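Local coordinates for polysaccharide deacetylase-like protein (Bacillus anthracis, PDB 4V33) that probably removes acetyl groups from cell-wall polysaccharide with a zinc-dependent deacetylase domain and is required for osmotic stability and cell shape maintenance, at residues 166-178 / 213-226. Numbering follows the deposited sequence.
Sequences SPANFEAQMKYLK and NAFHVLQKLKDDTF. With EDO (1,2-ethanediol), chain G; ACT (acetate ion), chain E.
Two helices on one flank of the deacetylase domain's parallel sheet, 167-178 and 213-221, run in the same general direction at 40°, with Phe170, Val217, Met174 and Leu221 packed between them. Phe170, its CG anti to the backbone N (chi1 177°), brings CE2 to 3.7 Å from Ala214 CB, while Val217 CB meets the ring edge in plane. Leu221 CD1 presses tightly on Met174 CB at 3.5 Å. On the outer side Glu171 OE2 takes Lys220 NZ on its syn lone pair (2.9 Å), a salt bridge. The fully extended Lys178 lies across the Phe226 ring, its CB 3.6 Å from the Phe226 centroid in a CH-pi contact. Lys178 NZ reaches beyond to Leu221 O at the helix end (2.8 Å), in the carbonyl plane, and to Asp223 OD2 (2.9 Å), from above the carboxylate. Asp223 OD1 in turn accepts from Thr225 N, an Asx turn, from Phe226 N, which extends it to an Asx motif, and also from Thr225 OG1; together they fix the carboxylate facing the lysine. Beneath the pair, Met174, Leu177 and Ala214 rest on strand 199-206; helix 352-359 flanks helix 167-178, and helix 247-255 packs against Phe215.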
ATOM      1  N   SER A 166      12.429   1.747  20.512  1.00 16.71           N
ATOM      2  CA  SER A 166      13.003   0.555  21.137  1.00 16.17           C
ATOM      3  C   SER A 166      12.447  -0.707  20.501  1.00 14.47           C
ATOM      4  O   SER A 166      11.326  -0.701  20.011  1.00 15.63           O
ATOM      5  CB  SER A 166      12.713   0.538  22.634  1.00 16.94           C
ATOM      6  OG  SER A 166      11.316   0.415  22.877  1.00 16.81           O
ATOM      7  N   PRO A 167      13.228  -1.795  20.508  1.00 15.16           N
ATOM      8  CA  PRO A 167      12.697  -3.057  19.980  1.00 17.55           C
ATOM      9  C   PRO A 167      11.396  -3.476  20.680  1.00 15.74           C
ATOM     10  O   PRO A 167      10.505  -4.001  20.012  1.00 15.97           O
ATOM     11  CB  PRO A 167      13.830  -4.047  20.254  1.00 19.89           C
ATOM     12  CG  PRO A 167      15.072  -3.190  20.138  1.00 21.06           C
ATOM     13  CD  PRO A 167      14.682  -1.865  20.754  1.00 17.22           C
ATOM     14  N   ALA A 168      11.287  -3.238  21.984  1.00 17.06           N
ATOM     15  CA  ALA A 168      10.048  -3.557  22.699  1.00 16.11           C
ATOM     16  C   ALA A 168       8.853  -2.756  22.183  1.00 15.53           C
ATOM     17  O   ALA A 168       7.785  -3.315  21.936  1.00 15.46           O
ATOM     18  CB  ALA A 168      10.224  -3.349  24.201  1.00 17.48           C
ATOM     19  N   ASN A 169       9.020  -1.448  22.016  1.00 14.89           N
ATOM     20  CA  ASN A 169       7.924  -0.640  21.488  1.00 14.43           C
ATOM     21  C   ASN A 169       7.616  -0.947  20.026  1.00 12.81           C
ATOM     22  O   ASN A 169       6.444  -0.943  19.620  1.00 14.02           O
ATOM     23  CB  ASN A 169       8.179   0.852  21.712  1.00 15.12           C
ATOM     24  CG  ASN A 169       8.017   1.243  23.164  1.00 19.40           C
ATOM     25  OD1 ASN A 169       7.408   0.509  23.947  1.00 21.52           O
ATOM     26  ND2 ASN A 169       8.550   2.398  23.533  1.00 22.36           N
ATOM     27  N   PHE A 170       8.654  -1.226  19.236  1.00 13.66           N
ATOM     28  CA  PHE A 170       8.434  -1.637  17.855  1.00 12.93           C
ATOM     29  C   PHE A 170       7.600  -2.916  17.813  1.00 12.42           C
ATOM     30  O   PHE A 170       6.650  -3.019  17.039  1.00 13.47           O
ATOM     31  CB  PHE A 170       9.759  -1.849  17.111  1.00 14.04           C
ATOM     32  CG  PHE A 170       9.573  -2.351  15.711  1.00 12.54           C
ATOM     33  CD1 PHE A 170       9.034  -1.521  14.731  1.00 13.43           C
ATOM     34  CD2 PHE A 170       9.883  -3.666  15.380  1.00 12.73           C
ATOM     35  CE1 PHE A 170       8.824  -1.980  13.439  1.00 15.24           C
ATOM     36  CE2 PHE A 170       9.682  -4.139  14.076  1.00 12.91           C
ATOM     37  CZ  PHE A 170       9.155  -3.293  13.105  1.00 13.89           C
ATOM     38  N   GLU A 171       7.943  -3.882  18.659  1.00 12.81           N
ATOM     39  CA  GLU A 171       7.179  -5.121  18.708  1.00 14.00           C
ATOM     40  C   GLU A 171       5.726  -4.858  19.083  1.00 14.70           C
ATOM     41  O   GLU A 171       4.823  -5.468  18.518  1.00 14.81           O
ATOM     42  CB  GLU A 171       7.821  -6.128  19.670  1.00 14.69           C
ATOM     43  CG  GLU A 171       7.072  -7.456  19.713  1.00 17.06           C
ATOM     44  CD  GLU A 171       7.824  -8.546  20.443  1.00 23.53           C
ATOM     45  OE1 GLU A 171       9.063  -8.453  20.572  1.00 24.58           O
ATOM     46  OE2 GLU A 171       7.162  -9.508  20.891  1.00 24.59           O
ATOM     47  N   ALA A 172       5.499  -3.950  20.032  1.00 13.36           N
ATOM     48  CA  ALA A 172       4.139  -3.660  20.480  1.00 13.32           C
ATOM     49  C   ALA A 172       3.330  -3.032  19.347  1.00 14.36           C
ATOM     50  O   ALA A 172       2.139  -3.315  19.200  1.00 15.40           O
ATOM     51  CB  ALA A 172       4.158  -2.749  21.704  1.00 15.71           C
ATOM     52  N   GLN A 173       3.985  -2.191  18.552  1.00 13.63           N
ATOM     53  CA  GLN A 173       3.342  -1.550  17.405  1.00 12.74           C
ATOM     54  C   GLN A 173       3.004  -2.567  16.319  1.00 14.92           C
ATOM     55  O   GLN A 173       1.888  -2.574  15.780  1.00 14.66           O
ATOM     56  CB  GLN A 173       4.232  -0.425  16.875  1.00 12.91           C
ATOM     57  CG  GLN A 173       4.303   0.749  17.853  1.00 12.06           C
ATOM     58  CD  GLN A 173       5.527   1.631  17.646  1.00 14.02           C
ATOM     59  OE1 GLN A 173       6.161   1.612  16.589  1.00 14.60           O
ATOM     60  NE2 GLN A 173       5.860   2.415  18.660  1.00 13.53           N
ATOM     61  N   MET A 174       3.954  -3.444  16.014  1.00 13.53           N
ATOM     62  CA  MET A 174       3.700  -4.492  15.032  1.00 13.28           C
ATOM     63  C   MET A 174       2.634  -5.471  15.524  1.00 15.41           C
ATOM     64  O   MET A 174       1.817  -5.961  14.739  1.00 15.50           O
ATOM     65  CB  MET A 174       4.989  -5.219  14.668  1.00 14.07           C
ATOM     66  CG  MET A 174       6.027  -4.332  14.000  1.00 13.49           C
ATOM     67  SD  MET A 174       5.515  -3.607  12.409  1.00 14.80           S
ATOM     68  CE  MET A 174       5.057  -1.949  12.909  1.00 15.33           C
ATOM     69  N   LYS A 175       2.627  -5.742  16.825  1.00 13.53           N
ATOM     70  CA  LYS A 175       1.613  -6.626  17.392  1.00 14.16           C
ATOM     71  C   LYS A 175       0.233  -5.996  17.245  1.00 14.42           C
ATOM     72  O   LYS A 175      -0.762  -6.702  17.031  1.00 16.02           O
ATOM     73  CB  LYS A 175       1.909  -6.928  18.868  1.00 16.67           C
ATOM     74  CG  LYS A 175       0.935  -7.907  19.504  1.00 20.87           C
ATOM     75  CD  LYS A 175       1.340  -8.229  20.930  1.00 23.45           C
ATOM     76  CE  LYS A 175       0.480  -9.339  21.534  1.00 27.75           C
ATOM     77  NZ  LYS A 175      -0.929  -8.917  21.768  1.00 28.85           N
ATOM     78  N   TYR A 176       0.168  -4.671  17.357  1.00 15.01           N
ATOM     79  CA  TYR A 176      -1.095  -3.977  17.120  1.00 15.09           C
ATOM     80  C   TYR A 176      -1.586  -4.234  15.691  1.00 15.72           C
ATOM     81  O   TYR A 176      -2.768  -4.511  15.476  1.00 16.31           O
ATOM     82  CB  TYR A 176      -0.986  -2.472  17.413  1.00 14.89           C
ATOM     83  CG  TYR A 176      -2.300  -1.749  17.198  1.00 12.72           C
ATOM     84  CD1 TYR A 176      -2.634  -1.245  15.951  1.00 15.25           C
ATOM     85  CD2 TYR A 176      -3.216  -1.601  18.232  1.00 17.35           C
ATOM     86  CE1 TYR A 176      -3.846  -0.609  15.732  1.00 18.08           C
ATOM     87  CE2 TYR A 176      -4.432  -0.961  18.022  1.00 18.73           C
ATOM     88  CZ  TYR A 176      -4.732  -0.464  16.769  1.00 19.97           C
ATOM     89  OH  TYR A 176      -5.938   0.170  16.547  1.00 21.62           O
ATOM     90  N   LEU A 177      -0.682  -4.155  14.720  1.00 14.79           N
ATOM     91  CA  LEU A 177      -1.053  -4.437  13.336  1.00 14.57           C
ATOM     92  C   LEU A 177      -1.560  -5.877  13.196  1.00 15.74           C
ATOM     93  O   LEU A 177      -2.572  -6.144  12.523  1.00 17.09           O
ATOM     94  CB  LEU A 177       0.135  -4.189  12.406  1.00 13.52           C
ATOM     95  CG  LEU A 177       0.673  -2.760  12.402  1.00 13.90           C
ATOM     96  CD1 LEU A 177       1.787  -2.624  11.368  1.00 13.71           C
ATOM     97  CD2 LEU A 177      -0.451  -1.782  12.104  1.00 14.89           C
ATOM     98  N   LYS A 178      -0.848  -6.805  13.830  1.00 14.89           N
ATOM     99  CA  LYS A 178      -1.193  -8.225  13.779  1.00 16.93           C
ATOM    100  C   LYS A 178      -2.561  -8.488  14.382  1.00 18.34           C
ATOM    101  O   LYS A 178      -3.362  -9.236  13.816  1.00 21.51           O
ATOM    102  CB  LYS A 178      -0.140  -9.057  14.520  1.00 16.16           C
ATOM    103  CG  LYS A 178      -0.408 -10.559  14.552  1.00 19.14           C
ATOM    104  CD  LYS A 178       0.750 -11.301  15.210  1.00 20.13           C
ATOM    105  CE  LYS A 178       0.484 -12.806  15.251  1.00 21.36           C
ATOM    106  NZ  LYS A 178       1.639 -13.563  15.821  1.00 23.37           N
ATOM    107  N   ASN A 213      17.205  -5.756  14.274  1.00 16.20           N
ATOM    108  CA  ASN A 213      16.272  -5.945  15.392  1.00 17.07           C
ATOM    109  C   ASN A 213      14.822  -5.962  14.921  1.00 13.91           C
ATOM    110  O   ASN A 213      14.018  -6.765  15.403  1.00 16.99           O
ATOM    111  CB  ASN A 213      16.439  -4.853  16.451  1.00 15.65           C
ATOM    112  CG  ASN A 213      17.786  -4.910  17.139  1.00 17.40           C
ATOM    113  OD1 ASN A 213      18.361  -5.986  17.321  1.00 21.85           O
ATOM    114  ND2 ASN A 213      18.298  -3.747  17.527  1.00 16.64           N
ATOM    115  N   ALA A 214      14.488  -5.071  13.985  1.00 14.04           N
ATOM    116  CA  ALA A 214      13.145  -5.048  13.412  1.00 14.20           C
ATOM    117  C   ALA A 214      12.865  -6.338  12.654  1.00 14.83           C
ATOM    118  O   ALA A 214      11.795  -6.921  12.782  1.00 15.97           O
ATOM    119  CB  ALA A 214      12.969  -3.841  12.498  1.00 14.51           C
ATOM    120  N   PHE A 215      13.842  -6.777  11.865  1.00 14.43           N
ATOM    121  CA  PHE A 215      13.767  -8.045  11.154  1.00 15.14           C
ATOM    122  C   PHE A 215      13.440  -9.202  12.101  1.00 16.97           C
ATOM    123  O   PHE A 215      12.515  -9.983  11.857  1.00 16.50           O
ATOM    124  CB  PHE A 215      15.104  -8.265  10.428  1.00 17.67           C
ATOM    125  CG  PHE A 215      15.242  -9.605   9.763  1.00 16.19           C
ATOM    126  CD1 PHE A 215      14.260 -10.088   8.908  1.00 16.73           C
ATOM    127  CD2 PHE A 215      16.385 -10.365   9.964  1.00 19.99           C
ATOM    128  CE1 PHE A 215      14.401 -11.317   8.292  1.00 18.76           C
ATOM    129  CE2 PHE A 215      16.534 -11.600   9.347  1.00 22.05           C
ATOM    130  CZ  PHE A 215      15.541 -12.074   8.507  1.00 21.66           C
ATOM    131  N   HIS A 216      14.192  -9.305  13.188  1.00 17.03           N
ATOM    132  CA  HIS A 216      13.974 -10.374  14.154  1.00 17.88           C
ATOM    133  C   HIS A 216      12.598 -10.303  14.814  1.00 16.51           C
ATOM    134  O   HIS A 216      11.977 -11.334  15.064  1.00 17.84           O
ATOM    135  CB  HIS A 216      15.082 -10.362  15.207  1.00 18.01           C
ATOM    136  CG  HIS A 216      16.434 -10.674  14.650  1.00 20.09           C
ATOM    137  ND1 HIS A 216      17.597 -10.172  15.192  1.00 22.65           N
ATOM    138  CD2 HIS A 216      16.809 -11.442  13.600  1.00 21.58           C
ATOM    139  CE1 HIS A 216      18.631 -10.611  14.495  1.00 23.10           C
ATOM    140  NE2 HIS A 216      18.179 -11.383  13.523  1.00 23.29           N
ATOM    141  N   VAL A 217      12.120  -9.093  15.093  1.00 17.08           N
ATOM    142  CA  VAL A 217      10.786  -8.920  15.670  1.00 14.91           C
ATOM    143  C   VAL A 217       9.726  -9.390  14.676  1.00 15.49           C
ATOM    144  O   VAL A 217       8.774 -10.086  15.038  1.00 17.66           O
ATOM    145  CB  VAL A 217      10.532  -7.452  16.059  1.00 15.82           C
ATOM    146  CG1 VAL A 217       9.047  -7.195  16.279  1.00 16.37           C
ATOM    147  CG2 VAL A 217      11.343  -7.079  17.304  1.00 18.59           C
ATOM    148  N   LEU A 218       9.894  -9.014  13.413  1.00 17.04           N
ATOM    149  CA  LEU A 218       8.954  -9.453  12.386  1.00 17.64           C
ATOM    150  C   LEU A 218       8.965 -10.977  12.179  1.00 17.24           C
ATOM    151  O   LEU A 218       7.909 -11.593  11.976  1.00 17.72           O
ATOM    152  CB  LEU A 218       9.194  -8.696  11.076  1.00 15.11           C
ATOM    153  CG  LEU A 218       8.885  -7.197  11.143  1.00 15.32           C
ATOM    154  CD1 LEU A 218       9.263  -6.522   9.818  1.00 16.82           C
ATOM    155  CD2 LEU A 218       7.412  -6.957  11.481  1.00 17.85           C
ATOM    156  N   GLN A 219      10.144 -11.590  12.252  1.00 17.06           N
ATOM    157  CA  GLN A 219      10.238 -13.048  12.182  1.00 18.28           C
ATOM    158  C   GLN A 219       9.487 -13.711  13.337  1.00 20.81           C
ATOM    159  O   GLN A 219       8.829 -14.736  13.159  1.00 22.68           O
ATOM    160  CB  GLN A 219      11.693 -13.503  12.222  1.00 23.24           C
ATOM    161  CG  GLN A 219      12.468 -13.242  10.953  1.00 22.20           C
ATOM    162  CD  GLN A 219      13.877 -13.778  11.044  1.00 25.47           C
ATOM    163  OE1 GLN A 219      14.651 -13.361  11.904  1.00 28.90           O
ATOM    164  NE2 GLN A 219      14.209 -14.727  10.180  1.00 28.54           N
ATOM    165  N   LYS A 220       9.595 -13.115  14.520  1.00 20.89           N
ATOM    166  CA  LYS A 220       8.919 -13.648  15.696  1.00 22.24           C
ATOM    167  C   LYS A 220       7.401 -13.590  15.537  1.00 21.69           C
ATOM    168  O   LYS A 220       6.702 -14.565  15.816  1.00 23.05           O
ATOM    169  CB  LYS A 220       9.346 -12.882  16.948  1.00 22.67           C
ATOM    170  CG  LYS A 220       8.608 -13.307  18.208  1.00 25.62           C
ATOM    171  CD  LYS A 220       8.984 -12.436  19.394  1.00 26.86           C
ATOM    172  CE  LYS A 220       8.131 -12.784  20.614  1.00 33.39           C
ATOM    173  NZ  LYS A 220       8.447 -11.911  21.777  1.00 35.86           N
ATOM    174  N   LEU A 221       6.898 -12.444  15.085  1.00 19.48           N
ATOM    175  CA  LEU A 221       5.455 -12.237  14.991  1.00 19.85           C
ATOM    176  C   LEU A 221       4.831 -13.003  13.831  1.00 19.56           C
ATOM    177  O   LEU A 221       3.637 -13.311  13.844  1.00 20.01           O
ATOM    178  CB  LEU A 221       5.132 -10.743  14.882  1.00 17.23           C
ATOM    179  CG  LEU A 221       5.455  -9.931  16.141  1.00 20.92           C
ATOM    180  CD1 LEU A 221       5.171  -8.449  15.930  1.00 19.55           C
ATOM    181  CD2 LEU A 221       4.678 -10.464  17.333  1.00 26.19           C
ATOM    182  N   LYS A 222       5.648 -13.300  12.826  1.00 22.30           N
ATOM    183  CA  LYS A 222       5.193 -14.057  11.670  1.00 21.71           C
ATOM    184  C   LYS A 222       4.680 -15.428  12.090  1.00 25.92           C
ATOM    185  O   LYS A 222       5.329 -16.133  12.865  1.00 25.40           O
ATOM    186  CB  LYS A 222       6.326 -14.199  10.649  1.00 24.45           C
ATOM    187  CG  LYS A 222       5.962 -15.015   9.412  1.00 24.07           C
ATOM    188  CD  LYS A 222       7.087 -14.939   8.382  1.00 32.19           C
ATOM    189  CE  LYS A 222       6.824 -15.846   7.189  1.00 42.39           C
ATOM    190  NZ  LYS A 222       5.624 -15.426   6.419  1.00 46.58           N
ATOM    191  N   ASP A 223       3.502 -15.789  11.590  1.00 24.71           N
ATOM    192  CA  ASP A 223       2.938 -17.120  11.828  1.00 25.32           C
ATOM    193  C   ASP A 223       1.964 -17.502  10.713  1.00 24.45           C
ATOM    194  O   ASP A 223       1.976 -16.884   9.648  1.00 28.78           O
ATOM    195  CB  ASP A 223       2.292 -17.225  13.219  1.00 29.03           C
ATOM    196  CG  ASP A 223       1.101 -16.291  13.407  1.00 28.82           C
ATOM    197  OD1 ASP A 223       0.499 -15.827  12.414  1.00 32.36           O
ATOM    198  OD2 ASP A 223       0.746 -16.039  14.576  1.00 34.82           O
ATOM    199  N   ASP A 224       1.120 -18.505  10.955  1.00 28.22           N
ATOM    200  CA  ASP A 224       0.211 -18.984   9.916  1.00 28.89           C
ATOM    201  C   ASP A 224      -0.783 -17.935   9.415  1.00 31.77           C
ATOM    202  O   ASP A 224      -1.276 -18.032   8.292  1.00 39.57           O
ATOM    203  CB  ASP A 224      -0.543 -20.233  10.381  1.00 32.89           C
ATOM    204  CG  ASP A 224       0.380 -21.404  10.648  1.00 44.27           C
ATOM    205  OD1 ASP A 224       1.569 -21.323  10.276  1.00 50.57           O
ATOM    206  OD2 ASP A 224      -0.088 -22.411  11.224  1.00 50.25           O
ATOM    207  N   THR A 225      -1.075 -16.939  10.243  1.00 30.39           N
ATOM    208  CA  THR A 225      -2.023 -15.895   9.869  1.00 29.10           C
ATOM    209  C   THR A 225      -1.333 -14.585   9.475  1.00 32.49           C
ATOM    210  O   THR A 225      -1.696 -13.952   8.480  1.00 37.86           O
ATOM    211  CB  THR A 225      -3.034 -15.628  11.004  1.00 33.24           C
ATOM    212  OG1 THR A 225      -2.331 -15.298  12.209  1.00 46.20           O
ATOM    213  CG2 THR A 225      -3.890 -16.862  11.253  1.00 35.44           C
ATOM    214  N   PHE A 226      -0.327 -14.198  10.249  1.00 25.44           N
ATOM    215  CA  PHE A 226       0.349 -12.913  10.063  1.00 21.19           C
ATOM    216  C   PHE A 226       1.585 -13.064   9.173  1.00 21.35           C
ATOM    217  O   PHE A 226       2.536 -13.754   9.539  1.00 22.09           O
ATOM    218  CB  PHE A 226       0.734 -12.357  11.438  1.00 21.22           C
ATOM    219  CG  PHE A 226       1.253 -10.944  11.420  1.00 19.22           C
ATOM    220  CD1 PHE A 226       0.457  -9.893  10.992  1.00 20.15           C
ATOM    221  CD2 PHE A 226       2.528 -10.659  11.889  1.00 20.27           C
ATOM    222  CE1 PHE A 226       0.941  -8.582  10.994  1.00 18.77           C
ATOM    223  CE2 PHE A 226       3.013  -9.356  11.902  1.00 18.97           C
ATOM    224  CZ  PHE A 226       2.214  -8.317  11.458  1.00 20.18           C
TER
HETATM  225  C1  EDO G1365      -1.379 -10.025   7.583  1.00 26.39           C
HETATM  226  O1  EDO G1365      -0.787 -11.183   6.990  1.00 24.03           O
HETATM  227  C2  EDO G1365      -0.313  -8.951   7.802  1.00 26.27           C
HETATM  228  O2  EDO G1365       0.288  -8.601   6.559  1.00 26.59           O
HETATM  229  C   ACT E1363      -7.957  -0.346  13.734  1.00 33.64           C
HETATM  230  O   ACT E1363      -6.787   0.034  13.943  1.00 24.73           O
HETATM  231  OXT ACT E1363      -8.270  -0.494  12.535  1.00 36.12           O
HETATM  232  CH3 ACT E1363      -8.922  -0.606  14.854  1.00 39.14           C
HETATM  233  O   HOH W   1      10.619 -10.598  21.672  1.00 49.77           O